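Local coordinates for conserved exported protein (Bacteroides fragilis, PDB 3CLW) that is of unknown function but probably hydrolyses O-glycosidic bonds, as expected of a glycoside hydrolase family 30 protein with a TIM-barrel domain, at residues Y102-Q107 against Q169-Q174. Sequence-based numbering, arbitrary orientation.
Sequences YDFTKQ and QHFREQ
Phe-104 and His-170 form a face-to-face aromatic stack that ties the loop before helix 108-119 to the last turn of helix 157-173; both helices belong to the outer layer of the probable TIM barrel. The ring centroids lie 3.8 Å apart and the planes are tilted by only 9°, so the rings overlap broadly. Because the side chains run past each other in opposite directions, each also lays its CB over the other's face: Phe-104 CB sits 3.8 Å from the His-170 centroid, and His-170 CB sits 3.9 Å from that of Phe-104, a reciprocal pair of CH-pi contacts. CB of His-170 points toward the loop, and with CG anti to the backbone N (chi1 171°) the imidazole lies flat against the Phe-104 ring. On its other face the imidazole carries Gln-174 CG, offset toward the rim. Buried Phe-171 has CD1 at the imidazole edge and His-170 CD2 over the centre of its own ring, and rests on Gln-111 and Met-114 of helix 108-119. Its hold on Phe-104 is looser: Phe-171 CE1 meets Phe-104 CD1 obliquely at 4.2 Å. On the exposed side, Thr-105 has its CB directed away from the helix and closes an Asx turn within a type I turn, where Asp-103 OD1 accepts from Thr-105 N at 3.0 Å and, from the same face of the carboxylate, from Thr-105 OG1 at 2.8 Å.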
loop_
_atom_site.group_PDB
_atom_site.type_symbol
_atom_site.label_atom_id
_atom_site.label_comp_id
_atom_site.label_asym_id
_atom_site.label_seq_id
_atom_site.Cartn_x
_atom_site.Cartn_y
_atom_site.Cartn_z
ATOM N N TYR A 102 2.455 -15.528 -25.834
ATOM C CA TYR A 102 1.995 -15.357 -24.449
ATOM C C TYR A 102 1.741 -16.701 -23.816
ATOM O O TYR A 102 1.115 -17.571 -24.424
ATOM C CB TYR A 102 0.707 -14.534 -24.388
ATOM C CG TYR A 102 0.940 -13.054 -24.463
ATOM C CD1 TYR A 102 1.084 -12.412 -25.702
ATOM C CD2 TYR A 102 1.010 -12.290 -23.297
ATOM C CE1 TYR A 102 1.307 -11.052 -25.769
ATOM C CE2 TYR A 102 1.197 -10.937 -23.341
ATOM C CZ TYR A 102 1.361 -10.319 -24.591
ATOM O OH TYR A 102 1.584 -8.977 -24.662
ATOM N N ASP A 103 2.224 -16.853 -22.587
ATOM C CA ASP A 103 1.908 -18.019 -21.774
ATOM C C ASP A 103 1.275 -17.569 -20.457
ATOM O O ASP A 103 1.975 -17.188 -19.520
ATOM C CB ASP A 103 3.151 -18.894 -21.545
ATOM C CG ASP A 103 2.827 -20.229 -20.808
ATOM O OD1 ASP A 103 1.650 -20.430 -20.433
ATOM O OD2 ASP A 103 3.754 -21.067 -20.620
ATOM N N PHE A 104 -0.059 -17.609 -20.401
ATOM C CA PHE A 104 -0.760 -17.177 -19.198
ATOM C C PHE A 104 -0.859 -18.249 -18.074
ATOM O O PHE A 104 -1.496 -18.026 -17.029
ATOM C CB PHE A 104 -2.128 -16.546 -19.541
ATOM C CG PHE A 104 -2.018 -15.147 -20.097
ATOM C CD1 PHE A 104 -1.481 -14.112 -19.323
ATOM C CD2 PHE A 104 -2.438 -14.854 -21.403
ATOM C CE1 PHE A 104 -1.368 -12.798 -19.854
ATOM C CE2 PHE A 104 -2.349 -13.558 -21.912
ATOM C CZ PHE A 104 -1.814 -12.533 -21.140
ATOM N N THR A 105 -0.170 -19.375 -18.251
ATOM C CA THR A 105 -0.125 -20.366 -17.172
ATOM C C THR A 105 0.994 -20.067 -16.195
ATOM O O THR A 105 1.097 -20.733 -15.199
ATOM C CB THR A 105 0.092 -21.811 -17.657
ATOM O OG1 THR A 105 1.440 -21.933 -18.112
ATOM C CG2 THR A 105 -0.907 -22.227 -18.765
ATOM N N LYS A 106 1.833 -19.076 -16.489
ATOM C CA LYS A 106 2.904 -18.682 -15.582
ATOM C C LYS A 106 2.356 -17.818 -14.422
ATOM O O LYS A 106 1.192 -17.450 -14.437
ATOM C CB LYS A 106 3.979 -17.934 -16.378
ATOM C CG LYS A 106 4.583 -18.817 -17.511
ATOM C CD LYS A 106 5.528 -18.016 -18.391
ATOM C CE LYS A 106 6.534 -18.908 -19.183
ATOM N NZ LYS A 106 7.420 -17.972 -20.028
ATOM N N GLN A 107 3.189 -17.503 -13.423
ATOM C CA GLN A 107 2.734 -16.736 -12.253
ATOM C C GLN A 107 1.547 -17.439 -11.536
ATOM O O GLN A 107 0.626 -16.770 -11.027
ATOM C CB GLN A 107 2.394 -15.276 -12.645
ATOM C CG GLN A 107 3.612 -14.570 -13.315
ATOM C CD GLN A 107 3.631 -13.037 -13.177
ATOM O OE1 GLN A 107 3.546 -12.330 -14.170
ATOM N NE2 GLN A 107 3.791 -12.528 -11.951
ATOM N N GLN A 169 -6.130 -7.160 -19.554
ATOM C CA GLN A 169 -7.326 -7.566 -20.294
ATOM C C GLN A 169 -7.564 -9.052 -20.174
ATOM O O GLN A 169 -8.708 -9.473 -20.023
ATOM C CB GLN A 169 -7.263 -7.183 -21.762
ATOM C CG GLN A 169 -8.587 -7.426 -22.512
ATOM C CD GLN A 169 -8.551 -6.873 -23.963
ATOM O OE1 GLN A 169 -7.477 -6.679 -24.553
ATOM N NE2 GLN A 169 -9.717 -6.616 -24.520
ATOM N N HIS A 170 -6.500 -9.839 -20.264
ATOM C CA HIS A 170 -6.587 -11.290 -20.026
ATOM C C HIS A 170 -7.277 -11.603 -18.707
ATOM O O HIS A 170 -8.208 -12.388 -18.660
ATOM C CB HIS A 170 -5.221 -11.959 -20.015
ATOM C CG HIS A 170 -5.276 -13.375 -19.555
ATOM N ND1 HIS A 170 -5.603 -14.418 -20.399
ATOM C CD2 HIS A 170 -5.082 -13.925 -18.328
ATOM C CE1 HIS A 170 -5.623 -15.545 -19.705
ATOM N NE2 HIS A 170 -5.285 -15.275 -18.455
ATOM N N PHE A 171 -6.817 -10.974 -17.639
ATOM C CA PHE A 171 -7.389 -11.248 -16.327
ATOM C C PHE A 171 -8.802 -10.665 -16.152
ATOM O O PHE A 171 -9.639 -11.272 -15.456
ATOM C CB PHE A 171 -6.398 -10.884 -15.219
ATOM C CG PHE A 171 -5.241 -11.851 -15.147
ATOM C CD1 PHE A 171 -4.041 -11.571 -15.795
ATOM C CD2 PHE A 171 -5.401 -13.089 -14.526
ATOM C CE1 PHE A 171 -2.978 -12.479 -15.794
ATOM C CE2 PHE A 171 -4.344 -14.029 -14.487
ATOM C CZ PHE A 171 -3.121 -13.709 -15.138
ATOM N N ARG A 172 -9.099 -9.556 -16.854
ATOM C CA ARG A 172 -10.495 -9.068 -16.884
ATOM C C ARG A 172 -11.431 -10.081 -17.517
ATOM O O ARG A 172 -12.553 -10.297 -17.016
ATOM C CB ARG A 172 -10.637 -7.660 -17.521
ATOM C CG ARG A 172 -9.866 -6.563 -16.729
ATOM C CD ARG A 172 -10.124 -5.144 -17.231
ATOM N NE ARG A 172 -11.483 -4.768 -16.945
ATOM C CZ ARG A 172 -11.903 -4.225 -15.799
ATOM N NH1 ARG A 172 -11.069 -3.950 -14.799
ATOM N NH2 ARG A 172 -13.185 -3.953 -15.644
ATOM N N GLU A 173 -10.963 -10.712 -18.587
ATOM C CA GLU A 173 -11.757 -11.722 -19.331
ATOM C C GLU A 173 -11.920 -13.049 -18.555
ATOM O O GLU A 173 -12.758 -13.874 -18.892
ATOM C CB GLU A 173 -11.211 -11.911 -20.756
ATOM C CG GLU A 173 -11.408 -10.628 -21.641
ATOM C CD GLU A 173 -10.683 -10.686 -22.990
ATOM O OE1 GLU A 173 -9.850 -11.603 -23.209
ATOM O OE2 GLU A 173 -10.953 -9.803 -23.840
ATOM N N GLN A 174 -11.104 -13.211 -17.504
ATOM C CA GLN A 174 -11.263 -14.249 -16.506
ATOM C C GLN A 174 -12.078 -13.824 -15.278
ATOM O O GLN A 174 -12.166 -14.570 -14.319
ATOM C CB GLN A 174 -9.890 -14.684 -16.017
ATOM C CG GLN A 174 -8.968 -15.088 -17.112
ATOM C CD GLN A 174 -8.991 -16.539 -17.344
ATOM O OE1 GLN A 174 -9.884 -17.080 -18.005
ATOM N NE2 GLN A 174 -7.996 -17.217 -16.776
#